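Side-chain contacts in CMP-sialic acid transporter 1 (Zea mays, PDB 6I1R), which probably carries CMP-sialic acid from the cytoplasm into the Golgi in exchange for CMP, and is caught here facing outward with CMP bound: residues N230-I234 against T235-V239; Q194-Q197 against L198-G202; I260-V263 against Y264-M268. The protein carries 5 engineered substitutions. One frame throughout, in Å; residues are numbered along the deposited sequence.

Interaction 1 (N230-I234 against T235-V239); sequences NGYSI and TTWMV
Ser233 takes the N-cap position of helix 234-256, where an extended approach through Tyr232 gives way to helix and the CA of Ser233 comes to lie 5.0 Å from the CA of Thr236. Two main-chain bonds close the first turns: Trp237 N donates to Ser233 O at 3.3 Å, and Met238 N to Ile234 O at 2.8 Å. Beside them the hydroxyls Ser233 OG and Thr236 OG1 share a hydrogen bond of 2.7 Å, tying the capping residue to the first turn through side chains as well. Thr236 holds OG1 next to its own backbone N (chi1 -43°), which turns the hydroxyl to Ser233 and places CG2 anti to the backbone N, over one face of the Tyr232 ring. This CH-pi contact puts CG2 of Thr236 3.7 Å from the Tyr232 ring centroid and 26° off the normal. The indole of Trp237 flanks the same phenol obliquely, its plane inclined by 53°. Tyr232 OH is bonded to Thr36 OG1, and its ring packs on Ile37 and Leu40 of helix 37-59, joining the helix start to that neighbour. Ser150 of the second subunit packs against Ser233 and Ile234, placing the cap at the dimer interface. On the exposed flank of the first turn, CG2 of Ile234 approaches SD of Met238 at 4.4 Å.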
# COMPACT_ATOMS: atom_id res chain seq x y z
N ASN B 230 -3.67 -15.05 -2.11
CA ASN B 230 -4.62 -14.23 -1.34
C ASN B 230 -4.92 -12.92 -2.08
O ASN B 230 -4.02 -12.30 -2.66
CB ASN B 230 -4.11 -13.94 0.08
CG ASN B 230 -4.33 -15.08 1.05
OD1 ASN B 230 -5.26 -15.86 0.90
ND2 ASN B 230 -3.50 -15.16 2.07
N GLY B 231 -6.19 -12.54 -2.08
CA GLY B 231 -6.64 -11.25 -2.61
C GLY B 231 -6.60 -11.18 -4.13
O GLY B 231 -6.97 -10.14 -4.70
N TYR B 232 -6.20 -12.26 -4.79
CA TYR B 232 -5.92 -12.23 -6.23
C TYR B 232 -7.24 -12.14 -7.02
O TYR B 232 -7.97 -13.12 -7.14
CB TYR B 232 -5.12 -13.46 -6.67
CG TYR B 232 -3.63 -13.26 -6.71
CD1 TYR B 232 -2.89 -13.13 -5.54
CD2 TYR B 232 -2.95 -13.18 -7.91
CE1 TYR B 232 -1.52 -12.94 -5.57
CE2 TYR B 232 -1.58 -12.98 -7.96
CZ TYR B 232 -0.86 -12.87 -6.78
OH TYR B 232 0.49 -12.68 -6.83
N SER B 233 -7.51 -10.95 -7.55
CA SER B 233 -8.66 -10.73 -8.42
C SER B 233 -8.31 -11.16 -9.85
O SER B 233 -7.20 -11.65 -10.10
CB SER B 233 -9.08 -9.28 -8.37
OG SER B 233 -7.99 -8.43 -8.66
N ILE B 234 -9.26 -11.00 -10.76
CA ILE B 234 -9.00 -11.15 -12.19
C ILE B 234 -7.98 -10.08 -12.60
O ILE B 234 -6.97 -10.41 -13.24
CB ILE B 234 -10.30 -11.07 -13.02
CG1 ILE B 234 -11.05 -12.41 -13.03
CG2 ILE B 234 -10.02 -10.58 -14.43
CD1 ILE B 234 -11.98 -12.62 -11.85
N THR B 235 -8.22 -8.83 -12.21
CA THR B 235 -7.29 -7.75 -12.61
C THR B 235 -5.89 -8.10 -12.11
O THR B 235 -4.93 -7.90 -12.85
CB THR B 235 -7.69 -6.32 -12.19
OG1 THR B 235 -7.33 -5.92 -10.87
CG2 THR B 235 -9.17 -6.05 -12.33
N THR B 236 -5.76 -8.65 -10.91
CA THR B 236 -4.44 -9.07 -10.42
C THR B 236 -3.80 -10.01 -11.44
O THR B 236 -2.62 -9.86 -11.76
CB THR B 236 -4.52 -9.73 -9.04
OG1 THR B 236 -5.41 -8.98 -8.21
CG2 THR B 236 -3.17 -9.82 -8.37
N TRP B 237 -4.57 -10.97 -11.94
CA TRP B 237 -4.07 -11.96 -12.91
C TRP B 237 -3.76 -11.29 -14.25
O TRP B 237 -2.87 -11.75 -14.97
CB TRP B 237 -5.05 -13.13 -13.08
CG TRP B 237 -4.97 -14.16 -11.99
CD1 TRP B 237 -5.92 -14.42 -11.05
CD2 TRP B 237 -3.88 -15.06 -11.73
NE1 TRP B 237 -5.49 -15.43 -10.22
CE2 TRP B 237 -4.25 -15.84 -10.61
CE3 TRP B 237 -2.63 -15.29 -12.32
CZ2 TRP B 237 -3.41 -16.82 -10.08
CZ3 TRP B 237 -1.81 -16.26 -11.80
CH2 TRP B 237 -2.20 -17.02 -10.69
N MET B 238 -4.49 -10.23 -14.60
CA MET B 238 -4.23 -9.51 -15.85
C MET B 238 -2.81 -8.93 -15.82
O MET B 238 -2.09 -9.05 -16.81
CB MET B 238 -5.24 -8.38 -16.07
CG MET B 238 -6.55 -8.85 -16.68
SD MET B 238 -7.80 -7.54 -16.80
CE MET B 238 -7.25 -6.68 -18.28
N VAL B 239 -2.40 -8.34 -14.70
CA VAL B 239 -1.09 -7.67 -14.64
C VAL B 239 0.01 -8.74 -14.57
O VAL B 239 1.11 -8.50 -15.05
CB VAL B 239 -0.96 -6.64 -13.49
CG1 VAL B 239 -2.30 -6.01 -13.11
CG2 VAL B 239 -0.27 -7.20 -12.26

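Interaction 2 (Q194-Q197 against L198-G202); sequences QNVQ and LYTFG
Asn195 and Tyr199 stand one turn apart on helix 191-216, a predicted membrane-spanning helix, and Tyr199 N donates to Asn195 O at 2.7 Å in a regular alpha-helical bond; Leu198 N repeats the pattern on Gln194 O at 2.9 Å. The side chains of Asn195 and Tyr199 run alongside each other in the same direction, with CB of Asn195 3.5 Å from CE2 of Tyr199 and the amide turned 38° from the ring. The amide is engaged by other helices: OD1 bonds Ser251 OG, and ND2 reaches Ser49 OG weakly. The ring, meanwhile, packs on Glu42, Lys45 and Leu46 of helix 37-59 and on Leu248 of helix 234-256. Thr200 turns back along its own helix. With OG1 anti to the carbonyl carbon (chi1 -73°), its hydroxyl swings toward the preceding turn and donates to Val196 O at 2.6 Å, the donor tilted 23° from the carbonyl plane. The amide N of Thr200 makes a weak bond to the same oxygen. One residue beyond Phe201, Gly202 touches the bound CMP, which puts this turn at the nucleotide pocket. The Phe201 ring leans back over the preceding turn, and its carbon CD2 lies 3.3 Å from Gln197 O, the oxygen that Phe201 N meets in a weak bond.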
# COMPACT_ATOMS: atom_id res chain seq x y z
N GLN B 194 17.70 -19.29 -23.93
CA GLN B 194 18.32 -18.22 -23.15
C GLN B 194 17.33 -17.75 -22.08
O GLN B 194 17.68 -17.60 -20.91
CB GLN B 194 18.80 -17.10 -24.07
CG GLN B 194 19.95 -17.52 -24.97
CD GLN B 194 20.39 -16.44 -25.93
OE1 GLN B 194 19.58 -15.77 -26.57
NE2 GLN B 194 21.70 -16.26 -26.06
N ASN B 195 16.08 -17.55 -22.49
CA ASN B 195 14.99 -17.21 -21.56
C ASN B 195 14.89 -18.28 -20.47
O ASN B 195 14.82 -17.94 -19.29
CB ASN B 195 13.65 -17.08 -22.28
CG ASN B 195 13.55 -15.86 -23.16
OD1 ASN B 195 14.41 -14.99 -23.12
ND2 ASN B 195 12.50 -15.78 -23.96
N VAL B 196 14.89 -19.56 -20.86
CA VAL B 196 14.65 -20.65 -19.90
C VAL B 196 15.71 -20.60 -18.79
O VAL B 196 15.37 -20.78 -17.62
CB VAL B 196 14.61 -22.03 -20.60
CG1 VAL B 196 14.86 -23.18 -19.63
CG2 VAL B 196 13.30 -22.24 -21.35
N GLN B 197 16.97 -20.36 -19.14
CA GLN B 197 18.04 -20.29 -18.14
C GLN B 197 17.89 -19.02 -17.30
O GLN B 197 17.97 -19.06 -16.07
CB GLN B 197 19.42 -20.27 -18.81
CG GLN B 197 19.72 -21.47 -19.69
CD GLN B 197 20.82 -21.14 -20.67
OE1 GLN B 197 22.00 -21.20 -20.34
NE2 GLN B 197 20.43 -20.77 -21.88
N LEU B 198 17.68 -17.90 -17.99
CA LEU B 198 17.55 -16.59 -17.36
C LEU B 198 16.43 -16.63 -16.31
O LEU B 198 16.64 -16.27 -15.16
CB LEU B 198 17.26 -15.55 -18.44
CG LEU B 198 17.12 -14.10 -17.96
CD1 LEU B 198 18.41 -13.60 -17.33
CD2 LEU B 198 16.70 -13.19 -19.11
N TYR B 199 15.25 -17.08 -16.73
CA TYR B 199 14.04 -17.01 -15.91
C TYR B 199 13.99 -18.15 -14.88
O TYR B 199 13.19 -18.10 -13.96
CB TYR B 199 12.79 -17.02 -16.79
CG TYR B 199 12.68 -15.86 -17.75
CD1 TYR B 199 13.05 -14.58 -17.38
CD2 TYR B 199 12.20 -16.04 -19.04
CE1 TYR B 199 12.96 -13.51 -18.25
CE2 TYR B 199 12.10 -14.99 -19.93
CZ TYR B 199 12.48 -13.72 -19.53
OH TYR B 199 12.38 -12.66 -20.40
N THR B 200 14.83 -19.18 -15.04
CA THR B 200 14.96 -20.21 -14.00
C THR B 200 15.60 -19.59 -12.76
O THR B 200 15.06 -19.69 -11.65
CB THR B 200 15.73 -21.43 -14.52
OG1 THR B 200 14.86 -22.13 -15.41
CG2 THR B 200 16.18 -22.37 -13.42
N PHE B 201 16.73 -18.92 -12.95
CA PHE B 201 17.45 -18.29 -11.85
C PHE B 201 16.59 -17.19 -11.22
O PHE B 201 16.62 -17.00 -10.01
CB PHE B 201 18.80 -17.75 -12.34
CG PHE B 201 19.84 -18.82 -12.59
CD1 PHE B 201 20.29 -19.62 -11.55
CD2 PHE B 201 20.36 -19.02 -13.86
CE1 PHE B 201 21.24 -20.61 -11.78
CE2 PHE B 201 21.31 -20.01 -14.08
CZ PHE B 201 21.75 -20.80 -13.04
N GLY B 202 15.82 -16.48 -12.05
CA GLY B 202 14.88 -15.47 -11.55
C GLY B 202 13.82 -16.07 -10.64
O GLY B 202 13.53 -15.53 -9.58

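Interaction 3 (I260-V263 against Y264-M268); sequences IVKV and YSTSM
Ile260 lays its CG2 alongside the Tyr264 ring, 3.8 Å from CD2 of Tyr264, the two side chains pointing the same way from successive turns of helix 259-279. The ring also brings its edge to the main chain: Ile260 O lies near the ring plane, 3.2 Å from CD2 of Tyr264, while accepting the backbone N-H of Tyr264. Beyond the ring, Tyr264 OH bonds Ser299 O, and Phe304 meets the phenol edge-to-face, anchoring this flank to helix 287-304. Thr266 and Ser267 fold their hydroxyls onto the preceding turn. OG1 of Thr266 donates to Lys262 O at 2.7 Å from well above the carbonyl plane, while Thr266 N arrives nearly in line with the C=O bond. At Val263 O the roles are exchanged: Ser267 OG, also at 2.7 Å, lies nearly on the carbonyl direction, and Ser267 N sits 45° out of the plane. Each of these oxygens is thus gripped by two donors of one residue. With OG beside its own backbone N (chi1 -64°), Ser267 can present both groups to Val263 O. Ser265 OG lies 3.0 Å from Val261 O, but its proton is not settled between that oxygen and Ala7 O of helix 3-24. Hydroxyls returned to the carbonyl four residues back are a familiar way of satisfying serine and threonine inside membrane helices, here in a predicted transmembrane helix in the buried core of this nucleotide-sugar transporter.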
# COMPACT_ATOMS: atom_id res chain seq x y z
N ILE B 260 18.83 0.64 -25.58
CA ILE B 260 18.42 2.01 -25.81
C ILE B 260 17.02 2.01 -26.45
O ILE B 260 16.20 2.87 -26.13
CB ILE B 260 19.47 2.78 -26.64
CG1 ILE B 260 20.79 2.89 -25.87
CG2 ILE B 260 18.94 4.15 -27.04
CD1 ILE B 260 21.97 3.31 -26.71
N VAL B 261 16.73 1.03 -27.31
CA VAL B 261 15.37 0.87 -27.84
C VAL B 261 14.42 0.53 -26.67
O VAL B 261 13.29 1.02 -26.63
CB VAL B 261 15.30 -0.18 -28.96
CG1 VAL B 261 13.86 -0.55 -29.30
CG2 VAL B 261 16.04 0.27 -30.20
N LYS B 262 14.88 -0.30 -25.74
CA LYS B 262 14.09 -0.63 -24.56
C LYS B 262 13.71 0.67 -23.83
O LYS B 262 12.53 0.97 -23.68
CB LYS B 262 14.84 -1.59 -23.63
CG LYS B 262 14.17 -1.90 -22.30
CD LYS B 262 15.10 -2.62 -21.34
CE LYS B 262 14.78 -2.48 -19.86
NZ LYS B 262 13.99 -1.28 -19.51
N VAL B 263 14.72 1.45 -23.43
CA VAL B 263 14.48 2.61 -22.55
C VAL B 263 13.69 3.70 -23.31
O VAL B 263 13.06 4.54 -22.67
CB VAL B 263 15.78 3.18 -21.94
CG1 VAL B 263 16.44 2.17 -21.02
CG2 VAL B 263 16.76 3.68 -22.99
N TYR B 264 13.73 3.71 -24.64
CA TYR B 264 12.85 4.61 -25.39
C TYR B 264 11.40 4.11 -25.29
O TYR B 264 10.48 4.91 -25.13
CB TYR B 264 13.31 4.78 -26.84
CG TYR B 264 14.19 5.99 -27.07
CD1 TYR B 264 13.65 7.23 -27.36
CD2 TYR B 264 15.57 5.89 -27.00
CE1 TYR B 264 14.45 8.34 -27.57
CE2 TYR B 264 16.39 7.00 -27.21
CZ TYR B 264 15.82 8.23 -27.49
OH TYR B 264 16.63 9.31 -27.69
N SER B 265 11.20 2.79 -25.35
CA SER B 265 9.86 2.20 -25.23
C SER B 265 9.28 2.48 -23.84
O SER B 265 8.13 2.92 -23.72
CB SER B 265 9.88 0.72 -25.50
OG SER B 265 10.35 0.45 -26.82
N THR B 266 10.08 2.23 -22.81
CA THR B 266 9.70 2.41 -21.41
C THR B 266 9.34 3.88 -21.14
O THR B 266 8.36 4.18 -20.46
CB THR B 266 10.83 1.98 -20.46
OG1 THR B 266 11.69 1.07 -21.15
CG2 THR B 266 10.33 1.33 -19.19
N SER B 267 10.17 4.78 -21.67
CA SER B 267 9.98 6.21 -21.48
C SER B 267 8.67 6.67 -22.13
O SER B 267 7.88 7.38 -21.51
CB SER B 267 11.16 6.99 -22.01
OG SER B 267 12.34 6.68 -21.28
N MET B 268 8.45 6.25 -23.37
CA MET B 268 7.26 6.65 -24.13
C MET B 268 6.00 6.03 -23.51
O MET B 268 4.90 6.57 -23.68
CB MET B 268 7.36 6.22 -25.60
CG MET B 268 8.49 6.91 -26.36
SD MET B 268 8.43 8.71 -26.27
CE MET B 268 10.16 9.10 -26.52

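The three contacts lie at different distances from the bound CMP and do not touch one another. Interaction 2 is nearest, with Gly202 on the nucleotide and the side chain of Tyr199 about 6 Å from it. In interaction 3 the side chain of Lys262 is about 9 Å from the bound CMP. In interaction 1 the side chain of Tyr232 is about 11 Å from the bound CMP. Their centres are 23 to 27 Å apart, and the closest atoms of interactions 2 and 3 about 10 Å. Helix 37-59, which supplies the pocket residues Pro38, Glu42 and Lys45, packs against both interaction 1 and interaction 2. Helix 3-24 similarly meets interactions 1 and 3, through Leu20 and Ala7 respectively.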